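Local coordinates for thioredoxin (Thermosipho africanus, PDB 6MOS), which probably works as a thiol-disulfide oxidoreductase, reducing protein disulfides through a redox-active pair of cysteines in a small thioredoxin fold, at residues K29-F33 against M44-I48; N35-C41 against T78-V82. All blocks are in the same frame, centred on the assembly; numbering follows the deposited sequence.

Contact 1: K29-F33 against M44-I48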
loop_
_atom_site.group_PDB
_atom_site.type_symbol
_atom_site.label_atom_id
_atom_site.label_comp_id
_atom_site.label_asym_id
_atom_site.label_seq_id
_atom_site.Cartn_x
_atom_site.Cartn_y
_atom_site.Cartn_z
ATOM N N LYS A 29 -8.218 -2.022 3.271
ATOM C CA LYS A 29 -7.069 -1.518 4.000
ATOM C C LYS A 29 -5.918 -1.400 3.023
ATOM O O LYS A 29 -5.740 -2.268 2.163
ATOM C CB LYS A 29 -6.667 -2.444 5.150
ATOM C CG LYS A 29 -5.671 -1.811 6.092
ATOM C CD LYS A 29 -4.876 -2.853 6.849
ATOM C CE LYS A 29 -3.925 -2.183 7.816
ATOM N NZ LYS A 29 -3.187 -3.162 8.665
ATOM N N ILE A 30 -5.159 -0.316 3.149
ATOM C CA ILE A 30 -3.891 -0.149 2.453
ATOM C C ILE A 30 -2.764 -0.317 3.458
ATOM O O ILE A 30 -2.781 0.305 4.524
ATOM C CB ILE A 30 -3.795 1.222 1.768
ATOM C CG1 ILE A 30 -4.922 1.371 0.736
ATOM C CG2 ILE A 30 -2.387 1.422 1.171
ATOM C CD1 ILE A 30 -5.038 2.765 0.152
ATOM N N GLU A 31 -1.786 -1.151 3.118
ATOM C CA GLU A 31 -0.563 -1.289 3.898
ATOM C C GLU A 31 0.583 -0.749 3.057
ATOM O O GLU A 31 0.783 -1.200 1.927
ATOM C CB GLU A 31 -0.328 -2.743 4.302
ATOM C CG GLU A 31 -1.309 -3.146 5.444
ATOM C CD GLU A 31 -1.129 -4.563 5.966
ATOM O OE1 GLU A 31 -0.403 -5.341 5.344
ATOM O OE2 GLU A 31 -1.753 -4.918 7.011
ATOM N N TYR A 32 1.307 0.230 3.599
ATOM C CA TYR A 32 2.374 0.928 2.883
ATOM C C TYR A 32 3.678 0.630 3.608
ATOM O O TYR A 32 3.855 1.057 4.749
ATOM C CB TYR A 32 2.099 2.427 2.856
ATOM C CG TYR A 32 3.112 3.223 2.075
ATOM C CD1 TYR A 32 3.100 3.204 0.697
ATOM C CD2 TYR A 32 4.059 4.005 2.721
ATOM C CE1 TYR A 32 4.031 3.923 -0.027
ATOM C CE2 TYR A 32 5.003 4.737 2.003
ATOM C CZ TYR A 32 4.977 4.687 0.629
ATOM O OH TYR A 32 5.897 5.413 -0.110
ATOM N N PHE A 33 4.585 -0.092 2.954
ATOM C CA PHE A 33 5.851 -0.497 3.560
ATOM C C PHE A 33 6.953 0.443 3.099
ATOM O O PHE A 33 7.119 0.669 1.897
ATOM C CB PHE A 33 6.205 -1.941 3.205
ATOM C CG PHE A 33 5.185 -2.949 3.678
ATOM C CD1 PHE A 33 4.071 -3.245 2.900
ATOM C CD2 PHE A 33 5.344 -3.598 4.893
ATOM C CE1 PHE A 33 3.125 -4.177 3.329
ATOM C CE2 PHE A 33 4.404 -4.531 5.335
ATOM C CZ PHE A 33 3.296 -4.818 4.556
ATOM N N MET A 44 6.182 9.268 -2.287
ATOM C CA MET A 44 4.914 8.594 -2.553
ATOM C C MET A 44 3.993 8.610 -1.342
ATOM O O MET A 44 2.768 8.532 -1.509
ATOM C CB MET A 44 5.187 7.151 -3.000
ATOM C CG MET A 44 3.974 6.373 -3.477
ATOM S SD MET A 44 4.380 4.660 -3.874
ATOM C CE MET A 44 5.442 4.882 -5.310
ATOM N N LEU A 45 4.562 8.735 -0.139
ATOM C CA LEU A 45 3.778 8.632 1.092
ATOM C C LEU A 45 2.618 9.622 1.152
ATOM O O LEU A 45 1.496 9.197 1.464
ATOM C CB LEU A 45 4.709 8.790 2.296
ATOM C CG LEU A 45 3.987 8.765 3.647
ATOM C CD1 LEU A 45 3.247 7.456 3.795
ATOM C CD2 LEU A 45 4.980 8.965 4.764
ATOM N N PRO A 46 2.802 10.921 0.893
ATOM C CA PRO A 46 1.631 11.813 0.948
ATOM C C PRO A 46 0.597 11.506 -0.119
ATOM O O PRO A 46 -0.603 11.690 0.123
ATOM C CB PRO A 46 2.244 13.210 0.776
ATOM C CG PRO A 46 3.536 12.980 0.116
ATOM C CD PRO A 46 4.040 11.674 0.621
ATOM N N LYS A 47 1.021 11.024 -1.288
ATOM C CA LYS A 47 0.060 10.627 -2.307
ATOM C C LYS A 47 -0.775 9.451 -1.827
ATOM O O LYS A 47 -2.006 9.467 -1.933
ATOM C CB LYS A 47 0.781 10.265 -3.603
ATOM C CG LYS A 47 1.772 11.303 -4.119
ATOM C CD LYS A 47 2.435 10.793 -5.396
ATOM C CE LYS A 47 3.511 11.739 -5.927
ATOM N NZ LYS A 47 2.922 12.950 -6.565
ATOM N N ILE A 48 -0.116 8.411 -1.308
ATOM C CA ILE A 48 -0.860 7.222 -0.910
ATOM C C ILE A 48 -1.774 7.546 0.263
ATOM O O ILE A 48 -2.888 7.020 0.351
ATOM C CB ILE A 48 0.098 6.048 -0.611
ATOM C CG1 ILE A 48 -0.681 4.737 -0.469
ATOM C CG2 ILE A 48 0.937 6.288 0.632
ATOM C CD1 ILE A 48 -1.277 4.243 -1.783
#
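Tyr32 meets three residues of helix 39-55 with three different parts of its ring. Over one face lies the Ile48 methyl, CG2 standing 4.0 Å from the centroid of the Tyr32 ring and 17° off its normal, a CH-pi contact displaced toward the rim. The edge receives sulfur: Met44 SD comes within 3.9 Å of Tyr32 CE1 close to the ring plane, a Met-aromatic contact; CG anti to the backbone N (chi1 -173°) and an extended chi2 carry the sulfur there. Leu45 CD1 approaches Tyr32 CE2 obliquely at 3.7 Å, and one turn on, Ile48 CG1 and Ile30 CG2 reach toward each other at 4.1 Å. No hydrogen bond joins the two segments; the buried Tyr32 hydroxyl instead bonds the backbone O of Cys41 in the same helix. A leucine in place of Tyr32 would probably leave that carbonyl without this partner and the Ile48 methyl without an aromatic face. Strand and helix run antiparallel (175°), their axes 10.5 Å apart, as the first strand and helix of the beta-alpha-beta unit that continues into strand 58-63. Ile107 of helix 100-115 touches Ile30, Ile100 touches Met44 and Ile48, and Val82 of strand 81-86 touches Tyr32.

Contact 2: N35-C41 against T78-V82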
loop_
_atom_site.group_PDB
_atom_site.type_symbol
_atom_site.label_atom_id
_atom_site.label_comp_id
_atom_site.label_asym_id
_atom_site.label_seq_id
_atom_site.Cartn_x
_atom_site.Cartn_y
_atom_site.Cartn_z
ATOM N N ASN A 35 10.914 2.668 4.373
ATOM C CA ASN A 35 11.878 3.018 5.400
ATOM C C ASN A 35 12.245 4.480 5.203
ATOM O O ASN A 35 11.877 5.106 4.201
ATOM C CB ASN A 35 13.079 2.066 5.398
ATOM C CG ASN A 35 13.979 2.252 4.216
ATOM O OD1 ASN A 35 14.390 3.363 3.892
ATOM N ND2 ASN A 35 14.309 1.146 3.568
ATOM N N ASP A 36 12.928 5.054 6.183
ATOM C CA ASP A 36 13.108 6.494 6.126
ATOM C C ASP A 36 14.327 6.895 5.304
ATOM O O ASP A 36 14.598 8.092 5.172
ATOM C CB ASP A 36 13.170 7.082 7.539
ATOM C CG ASP A 36 11.783 7.278 8.141
ATOM O OD1 ASP A 36 10.793 7.330 7.372
ATOM O OD2 ASP A 36 11.672 7.383 9.379
ATOM N N LYS A 37 15.046 5.930 4.736
ATOM C CA LYS A 37 16.146 6.210 3.818
ATOM C C LYS A 37 15.743 6.070 2.358
ATOM O O LYS A 37 16.587 6.249 1.463
ATOM C CB LYS A 37 17.322 5.287 4.121
ATOM C CG LYS A 37 18.006 5.627 5.429
ATOM C CD LYS A 37 19.109 4.638 5.770
ATOM C CE LYS A 37 18.535 3.354 6.339
ATOM N NZ LYS A 37 19.522 2.637 7.188
ATOM N N CYS A 38 14.477 5.772 2.096
ATOM C CA CYS A 38 13.962 5.518 0.749
ATOM C C CYS A 38 13.304 6.789 0.214
ATOM O O CYS A 38 12.268 7.234 0.725
ATOM C CB CYS A 38 12.990 4.340 0.785
ATOM S SG CYS A 38 11.871 4.101 -0.643
ATOM N N SER A 39 13.892 7.357 -0.844
ATOM C CA SER A 39 13.416 8.640 -1.340
ATOM C C SER A 39 12.124 8.502 -2.131
ATOM O O SER A 39 11.245 9.371 -2.041
ATOM C CB SER A 39 14.504 9.297 -2.198
ATOM O OG SER A 39 15.692 9.468 -1.447
ATOM N N VAL A 40 11.993 7.443 -2.934
ATOM C CA VAL A 40 10.719 7.204 -3.605
ATOM C C VAL A 40 9.611 7.017 -2.572
ATOM O O VAL A 40 8.478 7.468 -2.775
ATOM C CB VAL A 40 10.828 5.997 -4.552
ATOM C CG1 VAL A 40 9.479 5.643 -5.139
ATOM C CG2 VAL A 40 11.841 6.295 -5.677
ATOM N N CYS A 41 9.929 6.379 -1.437
ATOM C CA CYS A 41 8.915 6.185 -0.387
ATOM C C CYS A 41 8.436 7.508 0.190
ATOM O O CYS A 41 7.232 7.690 0.432
ATOM C CB CYS A 41 9.456 5.325 0.758
ATOM S SG CYS A 41 10.067 3.701 0.332
ATOM N N THR A 78 11.348 -5.238 -0.552
ATOM C CA THR A 78 11.695 -3.966 -1.158
ATOM C C THR A 78 10.698 -2.902 -0.726
ATOM O O THR A 78 9.540 -3.196 -0.427
ATOM C CB THR A 78 11.719 -4.058 -2.695
ATOM O OG1 THR A 78 12.013 -2.765 -3.237
ATOM C CG2 THR A 78 10.396 -4.577 -3.241
ATOM N N VAL A 79 11.157 -1.657 -0.688
ATOM C CA VAL A 79 10.252 -0.535 -0.456
ATOM C C VAL A 79 10.402 0.463 -1.602
ATOM O O VAL A 79 11.489 0.584 -2.186
ATOM C CB VAL A 79 10.496 0.109 0.923
ATOM C CG1 VAL A 79 10.160 -0.882 1.996
ATOM C CG2 VAL A 79 11.955 0.504 1.087
ATOM N N PRO A 80 9.344 1.183 -1.983
ATOM C CA PRO A 80 8.021 1.017 -1.360
ATOM C C PRO A 80 7.339 -0.280 -1.790
ATOM O O PRO A 80 7.580 -0.764 -2.902
ATOM C CB PRO A 80 7.256 2.244 -1.850
ATOM C CG PRO A 80 7.879 2.560 -3.182
ATOM C CD PRO A 80 9.355 2.246 -3.006
ATOM N N THR A 81 6.535 -0.873 -0.905
ATOM C CA THR A 81 5.613 -1.928 -1.294
ATOM C C THR A 81 4.228 -1.499 -0.837
ATOM O O THR A 81 4.077 -0.958 0.259
ATOM C CB THR A 81 5.986 -3.306 -0.695
ATOM O OG1 THR A 81 7.197 -3.809 -1.284
ATOM C CG2 THR A 81 4.867 -4.325 -0.908
ATOM N N VAL A 82 3.234 -1.691 -1.698
ATOM C CA VAL A 82 1.849 -1.346 -1.393
ATOM C C VAL A 82 1.026 -2.620 -1.464
ATOM O O VAL A 82 1.088 -3.347 -2.458
ATOM C CB VAL A 82 1.292 -0.281 -2.357
ATOM C CG1 VAL A 82 -0.174 -0.029 -2.055
ATOM C CG2 VAL A 82 2.067 1.013 -2.221
#
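The disulfide of Cys38 and Cys41, with Cys38 SG and Cys41 SG 2.1 Å apart, lies against Val79 and Pro80, which are joined by a cis peptide bond. Cys41 makes the nearer approach: its SG stands 3.5 Å from Pro80 N and 3.7 Å from Pro80 CD, while Val79 CB touches the same sulfur. Anti to the backbone N (chi1 164°), Cys38 SG points toward Cys41 SG and the proline ring, where it meets the same CD atom of Pro80 at 3.9 Å. Cys38 CB lies 4.0 Å from Val79 CG2. That methyl also meets the amide of Asn35, whose ND2 comes to 3.5 Å as the two side chains cross at about a right angle. The other end of the amide is held by the chain, since Asn35 OD1 accepts from Lys37 N at 2.8 Å in the carbonyl plane, forming an Asx turn just before the helix. Farther out, Val40 CG1 crosses the proline ring, again nearly at a right angle, and lies 4.0 Å from Pro80 CG. The pairing matches the active site of thioredoxins: a CxxC motif at a helix start, facing the family's cis-proline loop. Van der Waals contact, without a hydrogen bond, sets the disulfide against the loop; Cys38, partly exposed at the N-cap, is probably the cysteine substrates reach first, as in other thioredoxins, while Cys41 is buried.

Contacts 1 and 2 illustrate how one helix can serve both the interior and the disulfide-bearing surface of a small fold. Both use helix 39-55 and neighbouring strands of one sheet, but contact 1 is buried near the centre of the molecule, whereas contact 2 lies at the surface, its centre about 10 Å from that of the first. Aromatic and aliphatic side chains dominate the former; a disulfide, a proline ring and a cis peptide characterise the latter. Besides the Tyr32 hydroxyl, a probable sheet bond from Phe33 N to Thr81 O at 2.9 Å joins them, and Tyr32 CD1 packs on Val82 CG2 at 3.8 Å, linking the core to the probable redox site.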